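PDB 6V04: uncharacterized conserved protein YndB, AHSA1/START domain from Micromonospora chersina, which is of unknown function but, as a START/Bet v1-like protein encoded in the dynemicin biosynthetic locus, probably takes part in making that enediyne. Local coordinates for residues A[23-28]-A[72-77]; A[36-41]-A[142-147]; A[208-213]-A[225-230]; A[219-224]-A[246-251]. All coordinates share one frame; numbering follows the deposited sequence.

The chain holds two antiparallel sheets, each accompanied by a long helix, as in the START/Bet v1-like fold. Interaction 1 lies in the N-terminal half; interaction 2, its centre about 19 Å away, ties the next helix, 34-40, to the loop leading into the second half. Interactions 3 and 4 share strand 223-230, centres about 20 Å apart, and meet where A213 CB lies 3.4 Å from T223 O. Interaction 2 reaches interaction 4 through W147 CH2, 3.9 Å from H246 N. D146 of interaction 2 holds sodium; the R247 side chain of interaction 4 lies about 10 Å from magnesium and about 8 Å from the side chain of Q149, seen to bind magnesium, though not in this chain.

Interaction 1: residues A[23-28]-A[72-77]; sequences PVDEVW and EPRDRL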
# COMPACT_ATOMS: atom_id res chain seq x y z
N PRO A 23 -9.38 28.77 2.70
CA PRO A 23 -8.18 29.51 3.08
C PRO A 23 -7.11 28.59 3.64
O PRO A 23 -7.37 27.46 4.07
CB PRO A 23 -8.69 30.48 4.15
CG PRO A 23 -9.89 29.83 4.72
CD PRO A 23 -10.52 29.06 3.59
N VAL A 24 -5.87 29.09 3.62
CA VAL A 24 -4.72 28.26 3.97
C VAL A 24 -4.86 27.71 5.39
O VAL A 24 -4.47 26.58 5.67
CB VAL A 24 -3.41 29.06 3.81
CG1 VAL A 24 -2.24 28.33 4.45
CG2 VAL A 24 -3.13 29.31 2.34
N ASP A 25 -5.40 28.52 6.30
CA ASP A 25 -5.51 28.08 7.68
C ASP A 25 -6.44 26.88 7.80
O ASP A 25 -6.16 25.93 8.54
CB ASP A 25 -5.98 29.23 8.56
CG ASP A 25 -5.82 28.96 10.04
OD1 ASP A 25 -6.57 28.11 10.58
OD2 ASP A 25 -4.93 29.57 10.67
N GLU A 26 -7.54 26.89 7.05
CA GLU A 26 -8.48 25.76 7.08
C GLU A 26 -7.85 24.51 6.48
O GLU A 26 -7.97 23.42 7.04
CB GLU A 26 -9.76 26.14 6.34
CG GLU A 26 -10.81 25.04 6.35
CD GLU A 26 -12.09 25.43 5.62
OE1 GLU A 26 -12.94 24.54 5.40
OE2 GLU A 26 -12.23 26.62 5.26
N VAL A 27 -7.16 24.66 5.34
CA VAL A 27 -6.51 23.51 4.73
C VAL A 27 -5.45 22.94 5.66
O VAL A 27 -5.31 21.72 5.78
CB VAL A 27 -5.91 23.89 3.36
CG1 VAL A 27 -5.23 22.68 2.73
CG2 VAL A 27 -6.98 24.47 2.44
N TRP A 28 -4.67 23.82 6.30
CA TRP A 28 -3.64 23.35 7.21
C TRP A 28 -4.22 22.49 8.33
O TRP A 28 -3.67 21.44 8.67
CB TRP A 28 -2.87 24.53 7.80
CG TRP A 28 -1.81 24.08 8.74
CD1 TRP A 28 -1.80 24.19 10.09
CD2 TRP A 28 -0.59 23.42 8.38
NE1 TRP A 28 -0.65 23.64 10.61
CE2 TRP A 28 0.11 23.16 9.58
CE3 TRP A 28 -0.01 23.03 7.17
CZ2 TRP A 28 1.36 22.54 9.60
CZ3 TRP A 28 1.23 22.41 7.19
CH2 TRP A 28 1.90 22.17 8.40
N GLU A 72 6.10 22.84 9.34
CA GLU A 72 6.11 24.30 9.36
C GLU A 72 4.68 24.80 9.26
O GLU A 72 4.07 24.73 8.19
CB GLU A 72 6.95 24.87 8.21
CG GLU A 72 7.17 26.37 8.33
CD GLU A 72 7.83 26.76 9.65
OE1 GLU A 72 8.88 26.18 10.00
OE2 GLU A 72 7.29 27.65 10.33
N PRO A 73 4.11 25.32 10.35
CA PRO A 73 2.69 25.67 10.37
C PRO A 73 2.22 26.52 9.20
O PRO A 73 2.84 27.52 8.84
CB PRO A 73 2.54 26.41 11.71
CG PRO A 73 3.56 25.74 12.58
CD PRO A 73 4.73 25.47 11.68
N ARG A 74 1.10 26.10 8.61
CA ARG A 74 0.45 26.78 7.48
C ARG A 74 1.37 26.89 6.27
O ARG A 74 1.18 27.75 5.41
CB ARG A 74 -0.07 28.15 7.91
CG ARG A 74 -1.16 28.06 8.98
CD ARG A 74 -1.52 29.41 9.55
NE ARG A 74 -0.37 30.05 10.19
CZ ARG A 74 0.08 29.74 11.40
NH1 ARG A 74 -0.51 28.79 12.12
NH2 ARG A 74 1.14 30.38 11.90
N ASP A 75 2.34 25.98 6.17
CA ASP A 75 3.32 26.01 5.10
C ASP A 75 3.54 24.62 4.52
O ASP A 75 3.14 24.35 3.38
CB ASP A 75 4.62 26.63 5.62
CG ASP A 75 5.69 26.73 4.55
OD1 ASP A 75 5.52 26.17 3.45
OD2 ASP A 75 6.71 27.40 4.83
N ARG A 76 4.16 23.72 5.27
CA ARG A 76 4.42 22.41 4.68
C ARG A 76 4.73 21.36 5.73
O ARG A 76 5.08 21.66 6.88
CB ARG A 76 5.57 22.49 3.67
CG ARG A 76 6.92 22.62 4.32
CD ARG A 76 7.94 23.06 3.28
NE ARG A 76 7.67 24.42 2.85
CZ ARG A 76 8.27 25.01 1.83
NH1 ARG A 76 9.17 24.35 1.12
NH2 ARG A 76 7.95 26.25 1.51
N LEU A 77 4.54 20.11 5.31
CA LEU A 77 4.93 18.92 6.05
C LEU A 77 5.93 18.16 5.20
O LEU A 77 5.66 17.90 4.02
CB LEU A 77 3.72 18.02 6.32
CG LEU A 77 2.60 18.63 7.16
CD1 LEU A 77 1.31 17.85 6.95
CD2 LEU A 77 3.00 18.60 8.61
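W28 lays one face of its indole on the turn P73-R74-D75, where strand 63-72 passes into strand 76-83. Its CB lies 4.0 Å from R74 CA. CG, anti to the backbone N (chi1 180°), carries the ring out from helix 24-32 to the turn. R74 N sits over the middle of the ring system, 3.2 Å from CD2, while P73 CA covers the rim on the same face, 3.5 Å from CZ2. The tip, CH2, meets three groups: E72 O obliquely at 3.4 Å, R76 O near the ring plane at 3.6 Å, and the methyl L77 CD2 at 3.7 Å. No hydrogen bond crosses the contact. An alanine at W28 would probably open a gap beneath the R74 peptide and leave the L77 methyl without its aromatic neighbour. One helical turn earlier, V24 CG1 touches R74 O at 3.6 Å. D25 and R74 run side by side, their charged ends too far apart for a salt bridge. D75 and R76 both face E72, a classic beta bulge in the hairpin, and R76 reaches back to D75 OD1 with NE and NH2. Around this contact W28 also packs on V71 of strand 63-72 and L96 of strand 90-98; V24 leans on T103 of strand 103-110, and V27 joins helix 24-32 to L137 of helix 116-139.

Interaction 2: residues A[36-41]-A[142-147]; sequences RVAQWF and PSRYDW. With NA (sodium ion), chain B.
Q39 O, near the C-terminal end of helix 34-40, accepts a hydrogen bond from S143 N at 2.8 Å, nearly along the C=O axis. The same oxygen has a CA-H...O contact with P142 CA at 3.3 Å and a weak bond from R144 N at 3.4 Å. R144 supplies the main side-chain bond. Its chain bends at chi2 (-90°) and again at chi3 (-59°), bringing NE and the guanidinium beside A38 O and F41, and NH1 donates to A38 O at 2.8 Å with the acceptor close to the guanidinium plane. On the way CD packs 3.5 Å from F41 N, and the other terminal nitrogen, NH2, makes a weak bond to F58 O. A leucine in place of R144 would lose the guanidinium and would probably leave A38 O without this donor and the loop less firmly tied to the helix. S143 OG rests 3.3 Å from W40 CB while bonding to R132 O of helix 116-139; the W40 indole is bonded through NE1 to A30 O, and W40 O is buried with no partner. A water accepts from Y145 N at 3.0 Å and donates weakly to F41 O. Farther along the loop, D146 OD1 binds sodium at 2.4 Å, and two waters join the ion. Backbone carbonyls of helix 34-40 thus fasten the connecting loop through N-H donors, and the positive charge of R144 would probably be favoured by the helix dipole.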
# COMPACT_ATOMS: atom_id res chain seq x y z
N ARG A 36 -9.46 15.54 11.81
CA ARG A 36 -9.80 15.93 10.45
C ARG A 36 -9.13 15.02 9.43
O ARG A 36 -9.76 14.63 8.44
CB ARG A 36 -9.40 17.39 10.20
CG ARG A 36 -10.17 18.39 11.08
CD ARG A 36 -9.97 19.82 10.60
NE ARG A 36 -10.64 20.80 11.47
CZ ARG A 36 -11.89 21.21 11.32
NH1 ARG A 36 -12.65 20.74 10.33
NH2 ARG A 36 -12.40 22.10 12.17
N VAL A 37 -7.86 14.69 9.64
CA VAL A 37 -7.15 13.81 8.71
C VAL A 37 -7.89 12.49 8.55
O VAL A 37 -7.91 11.90 7.46
CB VAL A 37 -5.69 13.60 9.18
CG1 VAL A 37 -4.96 12.56 8.33
CG2 VAL A 37 -4.93 14.92 9.15
N ALA A 38 -8.50 12.00 9.63
CA ALA A 38 -9.24 10.75 9.58
C ALA A 38 -10.53 10.86 8.78
O ALA A 38 -11.16 9.83 8.50
CB ALA A 38 -9.54 10.28 11.00
N GLN A 39 -10.96 12.07 8.42
CA GLN A 39 -12.18 12.21 7.64
C GLN A 39 -11.96 12.05 6.14
O GLN A 39 -12.92 11.85 5.41
CB GLN A 39 -12.84 13.56 7.91
CG GLN A 39 -13.10 13.84 9.38
CD GLN A 39 -13.94 12.78 10.03
OE1 GLN A 39 -13.56 12.22 11.06
NE2 GLN A 39 -15.08 12.49 9.43
N TRP A 40 -10.70 12.16 5.66
CA TRP A 40 -10.43 12.04 4.23
C TRP A 40 -9.23 11.17 3.89
O TRP A 40 -9.20 10.62 2.78
CB TRP A 40 -10.23 13.44 3.61
CG TRP A 40 -9.02 14.16 4.14
CD1 TRP A 40 -8.95 14.91 5.28
CD2 TRP A 40 -7.71 14.18 3.57
NE1 TRP A 40 -7.68 15.39 5.45
CE2 TRP A 40 -6.90 14.95 4.41
CE3 TRP A 40 -7.15 13.62 2.42
CZ2 TRP A 40 -5.54 15.19 4.14
CZ3 TRP A 40 -5.79 13.85 2.15
CH2 TRP A 40 -5.01 14.61 3.02
N PHE A 41 -8.24 11.03 4.77
CA PHE A 41 -6.98 10.36 4.45
C PHE A 41 -6.86 9.02 5.17
O PHE A 41 -6.87 7.97 4.53
CB PHE A 41 -5.81 11.29 4.81
CG PHE A 41 -4.45 10.74 4.44
CD1 PHE A 41 -4.16 10.43 3.13
CD2 PHE A 41 -3.46 10.61 5.40
CE1 PHE A 41 -2.89 9.94 2.79
CE2 PHE A 41 -2.20 10.13 5.07
CZ PHE A 41 -1.92 9.79 3.77
N PRO A 142 -17.36 12.98 5.74
CA PRO A 142 -16.21 12.12 5.47
C PRO A 142 -16.18 11.69 4.02
O PRO A 142 -17.20 11.41 3.39
CB PRO A 142 -16.41 10.94 6.42
CG PRO A 142 -17.82 10.98 6.82
CD PRO A 142 -18.24 12.42 6.78
N SER A 143 -14.97 11.64 3.48
CA SER A 143 -14.73 11.23 2.11
C SER A 143 -13.76 10.07 2.02
O SER A 143 -13.31 9.73 0.92
CB SER A 143 -14.19 12.42 1.32
OG SER A 143 -13.00 12.84 1.94
N ARG A 144 -13.43 9.43 3.15
CA ARG A 144 -12.56 8.26 3.18
C ARG A 144 -13.10 7.14 2.32
O ARG A 144 -14.32 6.91 2.27
CB ARG A 144 -12.46 7.70 4.61
CG ARG A 144 -11.81 8.58 5.65
CD ARG A 144 -10.31 8.36 5.73
NE ARG A 144 -9.93 6.97 6.05
CZ ARG A 144 -9.81 6.48 7.28
NH1 ARG A 144 -10.05 7.24 8.34
NH2 ARG A 144 -9.45 5.21 7.44
N TYR A 145 -12.21 6.34 1.74
CA TYR A 145 -12.67 5.03 1.28
C TYR A 145 -12.68 4.06 2.45
O TYR A 145 -11.98 4.27 3.45
CB TYR A 145 -11.80 4.48 0.16
CG TYR A 145 -10.34 4.21 0.46
CD1 TYR A 145 -9.92 3.03 1.07
CD2 TYR A 145 -9.37 5.11 0.06
CE1 TYR A 145 -8.56 2.79 1.32
CE2 TYR A 145 -8.03 4.87 0.29
CZ TYR A 145 -7.62 3.72 0.91
OH TYR A 145 -6.25 3.53 1.10
N ASP A 146 -13.53 3.03 2.36
CA ASP A 146 -13.61 2.09 3.47
C ASP A 146 -12.56 0.99 3.36
O ASP A 146 -11.87 0.69 4.34
CB ASP A 146 -15.02 1.49 3.61
CG ASP A 146 -15.60 0.91 2.33
OD1 ASP A 146 -14.97 0.91 1.26
OD2 ASP A 146 -16.76 0.43 2.42
N TRP A 147 -12.37 0.43 2.17
CA TRP A 147 -11.33 -0.57 1.96
C TRP A 147 -10.96 -0.60 0.49
O TRP A 147 -11.81 -0.44 -0.39
CB TRP A 147 -11.78 -1.95 2.50
CG TRP A 147 -12.94 -2.60 1.81
CD1 TRP A 147 -14.28 -2.43 2.10
CD2 TRP A 147 -12.89 -3.58 0.78
NE1 TRP A 147 -15.04 -3.23 1.28
CE2 TRP A 147 -14.21 -3.94 0.46
CE3 TRP A 147 -11.84 -4.18 0.07
CZ2 TRP A 147 -14.51 -4.88 -0.53
CZ3 TRP A 147 -12.13 -5.08 -0.91
CH2 TRP A 147 -13.46 -5.44 -1.20
NA NA B . -16.07 0.65 -0.82
O HOH W 1 -9.43 7.01 2.68
O HOH W 2 -17.56 -0.97 0.38
O HOH W 3 -14.44 -1.04 -1.21

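Interaction 3: residues A[208-213]-A[225-230]; sequences RALTFA and CQVRTE
C225 and F212 form a hydrogen-bonded pair in the antiparallel beta hairpin of strands 209-214 and 223-230. F212 N gives to C225 O at 3.1 Å, and C225 N to F212 O at 2.8 Å. The F212 phenyl starts between its own backbone N and carbonyl carbon (chi1 57°), and C225 CB stands over a face of it, 3.9 Å from the ring centroid and 17° off the normal, a CH-pi contact. In one of its two conformers, C225 SG lies obliquely to the same ring. V227 is the next residue on this face: its CB lies 4.2 Å from L210 CB, while the two backbones exchange a pair of hydrogen bonds. F212, C225 and V227 all pack on W266 of helix 252-277, so this face is the one turned to the long helix. The opposite face is more polar: T211 CG2 touches Q226 CG at 3.9 Å, and R228 NH1 comes edge-on to A209 CB at 3.7 Å. T229 N makes a weak bond to R208 O, and one water ties the strands by donating to R208 O at 2.8 Å and to T229 O at 2.7 Å.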
# COMPACT_ATOMS: atom_id res chain seq x y z
N ARG A 208 11.65 -14.28 -12.55
CA ARG A 208 10.98 -13.24 -13.32
C ARG A 208 9.60 -12.91 -12.74
O ARG A 208 9.35 -11.77 -12.32
CB ARG A 208 10.82 -13.68 -14.78
CG ARG A 208 12.13 -14.00 -15.54
CD ARG A 208 12.92 -12.75 -15.85
NE ARG A 208 14.13 -13.03 -16.62
CZ ARG A 208 15.32 -13.33 -16.10
NH1 ARG A 208 15.47 -13.41 -14.78
NH2 ARG A 208 16.35 -13.55 -16.90
N ALA A 209 8.72 -13.90 -12.68
CA ALA A 209 7.33 -13.62 -12.35
C ALA A 209 6.64 -14.91 -11.93
O ALA A 209 7.02 -16.00 -12.36
CB ALA A 209 6.59 -13.00 -13.54
N LEU A 210 5.62 -14.75 -11.09
CA LEU A 210 4.83 -15.86 -10.57
C LEU A 210 3.38 -15.43 -10.58
O LEU A 210 3.06 -14.35 -10.08
CB LEU A 210 5.28 -16.22 -9.14
CG LEU A 210 4.33 -17.09 -8.32
CD1 LEU A 210 4.20 -18.47 -8.95
CD2 LEU A 210 4.84 -17.18 -6.90
N THR A 211 2.51 -16.25 -11.16
CA THR A 211 1.08 -15.98 -11.08
C THR A 211 0.37 -17.21 -10.56
O THR A 211 0.80 -18.35 -10.77
CB THR A 211 0.49 -15.56 -12.44
OG1 THR A 211 0.67 -16.59 -13.41
CG2 THR A 211 1.16 -14.31 -12.94
N PHE A 212 -0.72 -16.96 -9.84
CA PHE A 212 -1.59 -18.04 -9.41
C PHE A 212 -2.91 -17.43 -8.98
O PHE A 212 -3.04 -16.21 -8.82
CB PHE A 212 -0.97 -18.90 -8.28
CG PHE A 212 -0.58 -18.13 -7.05
CD1 PHE A 212 -1.47 -17.94 -6.02
CD2 PHE A 212 0.71 -17.62 -6.91
CE1 PHE A 212 -1.10 -17.23 -4.89
CE2 PHE A 212 1.08 -16.92 -5.79
CZ PHE A 212 0.18 -16.72 -4.77
N ALA A 213 -3.90 -18.30 -8.79
CA ALA A 213 -5.23 -17.90 -8.37
C ALA A 213 -5.50 -18.50 -7.00
O ALA A 213 -5.00 -19.58 -6.69
CB ALA A 213 -6.28 -18.38 -9.37
N CYS A 225 -3.32 -13.46 -8.31
CA CYS A 225 -2.10 -12.99 -7.67
C CYS A 225 -0.97 -12.96 -8.68
O CYS A 225 -0.75 -13.93 -9.41
CB CYS A 225 -1.73 -13.87 -6.49
SG CYS A 225 -0.26 -13.30 -5.68
N GLN A 226 -0.23 -11.86 -8.67
CA GLN A 226 0.93 -11.66 -9.52
C GLN A 226 2.08 -11.21 -8.63
O GLN A 226 1.94 -10.22 -7.91
CB GLN A 226 0.65 -10.63 -10.61
CG GLN A 226 -0.47 -11.01 -11.55
CD GLN A 226 -1.54 -9.94 -11.64
OE1 GLN A 226 -1.25 -8.75 -11.58
NE2 GLN A 226 -2.80 -10.37 -11.77
N VAL A 227 3.19 -11.92 -8.69
CA VAL A 227 4.42 -11.59 -7.97
C VAL A 227 5.52 -11.41 -9.00
O VAL A 227 5.64 -12.22 -9.93
CB VAL A 227 4.79 -12.70 -6.97
CG1 VAL A 227 6.06 -12.35 -6.20
CG2 VAL A 227 3.65 -12.96 -6.01
N ARG A 228 6.31 -10.36 -8.86
CA ARG A 228 7.35 -10.08 -9.83
C ARG A 228 8.58 -9.55 -9.11
O ARG A 228 8.48 -8.99 -8.02
CB ARG A 228 6.88 -9.06 -10.88
CG ARG A 228 5.49 -9.34 -11.40
CD ARG A 228 5.26 -8.78 -12.80
NE ARG A 228 3.83 -8.70 -13.11
CZ ARG A 228 3.03 -9.75 -13.27
NH1 ARG A 228 3.49 -10.98 -13.15
NH2 ARG A 228 1.74 -9.56 -13.55
N THR A 229 9.74 -9.73 -9.74
CA THR A 229 10.96 -9.09 -9.28
C THR A 229 11.51 -8.23 -10.40
O THR A 229 11.48 -8.61 -11.57
CB THR A 229 12.00 -10.13 -8.83
OG1 THR A 229 12.15 -11.13 -9.84
CG2 THR A 229 11.58 -10.76 -7.53
N GLU A 230 11.97 -7.03 -10.04
CA GLU A 230 12.57 -6.10 -10.99
C GLU A 230 13.97 -5.78 -10.50
O GLU A 230 14.13 -5.30 -9.37
CB GLU A 230 11.74 -4.82 -11.12
CG GLU A 230 12.39 -3.81 -12.03
CD GLU A 230 11.44 -2.72 -12.51
OE1 GLU A 230 10.22 -2.97 -12.57
OE2 GLU A 230 11.93 -1.62 -12.83
O HOH W 4 10.61 -9.76 -13.84

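Interaction 4: residues A[219-224]-A[246-251]; sequences ARTVTA and HRLGLS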
# COMPACT_ATOMS: atom_id res chain seq x y z
N ALA A 219 -17.51 -17.77 -3.28
CA ALA A 219 -17.35 -16.62 -4.17
C ALA A 219 -17.69 -16.95 -5.61
O ALA A 219 -17.56 -18.10 -6.06
CB ALA A 219 -15.92 -16.11 -4.09
N ARG A 220 -18.10 -15.92 -6.36
CA ARG A 220 -18.50 -16.09 -7.75
C ARG A 220 -17.32 -16.08 -8.72
O ARG A 220 -17.50 -16.45 -9.88
CB ARG A 220 -19.49 -14.99 -8.17
CG ARG A 220 -18.89 -13.58 -8.20
CD ARG A 220 -19.77 -12.60 -8.96
NE ARG A 220 -19.70 -12.79 -10.41
CZ ARG A 220 -18.72 -12.33 -11.18
NH1 ARG A 220 -17.71 -11.66 -10.64
NH2 ARG A 220 -18.74 -12.55 -12.49
N THR A 221 -16.13 -15.67 -8.27
CA THR A 221 -14.94 -15.67 -9.10
C THR A 221 -13.75 -15.95 -8.20
O THR A 221 -13.87 -15.98 -6.97
CB THR A 221 -14.76 -14.35 -9.84
OG1 THR A 221 -13.65 -14.45 -10.74
CG2 THR A 221 -14.50 -13.22 -8.85
N VAL A 222 -12.59 -16.16 -8.81
CA VAL A 222 -11.36 -16.43 -8.09
C VAL A 222 -10.57 -15.14 -7.97
O VAL A 222 -10.75 -14.20 -8.76
CB VAL A 222 -10.51 -17.54 -8.76
CG1 VAL A 222 -11.32 -18.80 -8.96
CG2 VAL A 222 -9.93 -17.04 -10.08
N THR A 223 -9.71 -15.07 -6.97
CA THR A 223 -8.78 -13.95 -6.88
C THR A 223 -7.51 -14.29 -7.65
O THR A 223 -7.20 -15.46 -7.89
CB THR A 223 -8.46 -13.62 -5.42
OG1 THR A 223 -7.76 -14.69 -4.79
CG2 THR A 223 -9.71 -13.29 -4.64
N ALA A 224 -6.79 -13.25 -8.08
CA ALA A 224 -5.64 -13.40 -8.97
C ALA A 224 -4.43 -12.74 -8.35
O ALA A 224 -4.49 -11.57 -7.94
CB ALA A 224 -5.94 -12.78 -10.34
N HIS A 246 -13.25 -7.27 -4.67
CA HIS A 246 -14.50 -6.54 -4.90
C HIS A 246 -15.45 -7.25 -5.86
O HIS A 246 -16.57 -6.77 -6.05
CB HIS A 246 -14.17 -5.16 -5.46
CG HIS A 246 -13.52 -5.20 -6.81
ND1 HIS A 246 -12.33 -5.86 -7.03
CD2 HIS A 246 -13.91 -4.69 -8.00
CE1 HIS A 246 -12.01 -5.75 -8.31
NE2 HIS A 246 -12.95 -5.05 -8.92
N ARG A 247 -15.04 -8.34 -6.50
CA ARG A 247 -15.90 -9.04 -7.45
C ARG A 247 -16.22 -10.46 -7.00
O ARG A 247 -16.52 -11.32 -7.83
CB ARG A 247 -15.28 -9.05 -8.85
CG ARG A 247 -13.84 -9.50 -8.91
CD ARG A 247 -13.39 -9.64 -10.36
NE ARG A 247 -11.94 -9.73 -10.50
CZ ARG A 247 -11.22 -10.83 -10.33
NH1 ARG A 247 -9.90 -10.79 -10.48
NH2 ARG A 247 -11.81 -11.97 -10.00
N LEU A 248 -16.15 -10.71 -5.70
CA LEU A 248 -16.41 -12.04 -5.15
C LEU A 248 -17.89 -12.35 -5.01
O LEU A 248 -18.23 -13.52 -4.81
CB LEU A 248 -15.73 -12.18 -3.79
CG LEU A 248 -14.20 -12.12 -3.81
CD1 LEU A 248 -13.67 -12.20 -2.39
CD2 LEU A 248 -13.62 -13.23 -4.66
N GLY A 249 -18.78 -11.37 -5.10
CA GLY A 249 -20.19 -11.65 -4.93
C GLY A 249 -20.56 -12.06 -3.53
O GLY A 249 -21.54 -12.79 -3.33
N LEU A 250 -19.80 -11.60 -2.54
CA LEU A 250 -20.06 -11.85 -1.13
C LEU A 250 -20.54 -10.55 -0.48
O LEU A 250 -20.58 -9.48 -1.11
CB LEU A 250 -18.81 -12.41 -0.45
CG LEU A 250 -18.32 -13.77 -0.96
CD1 LEU A 250 -17.00 -14.12 -0.34
CD2 LEU A 250 -19.35 -14.84 -0.63
N SER A 251 -20.89 -10.64 0.80
CA SER A 251 -21.28 -9.42 1.49
C SER A 251 -20.08 -8.49 1.59
O SER A 251 -18.93 -8.92 1.56
CB SER A 251 -21.82 -9.72 2.89
OG SER A 251 -20.77 -10.05 3.78
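R220 N donates to L248 O at 2.9 Å, standing 41° above the carbonyl plane. The same residue's NH1 meets R247 O at 3.1 Å, in its guanidinium plane. In return R247 NH2, in one of its two conformers, donates to V222 O at 2.8 Å, the two arginine chains crossing at about a right angle. R220 CG, between its own backbone N and carbonyl carbon (chi1 67°), lies 3.3 Å from R247 O and 3.5 Å from L248 O. G249, whose positive phi favours glycine, sits where a CB would collide with R220 CG. T221 CG2 packs against the R247 chain, 3.8 Å from its CG. Beneath these polar ties L248 CD2 lies between A219 CB, at 3.7 Å, and T223 CG2, at 3.9 Å; A219 also faces L250 CD1. Inward, L248 and L250 rest on L258 of helix 252-277, and T223 OG1 bonds to V214 O and H242 NE2. S251 caps Q254 N, so the segment is the N-capped lead-in to the long C-terminal helix of a START/Bet v1-like helix-grip fold, tied to the hairpin loop beside it.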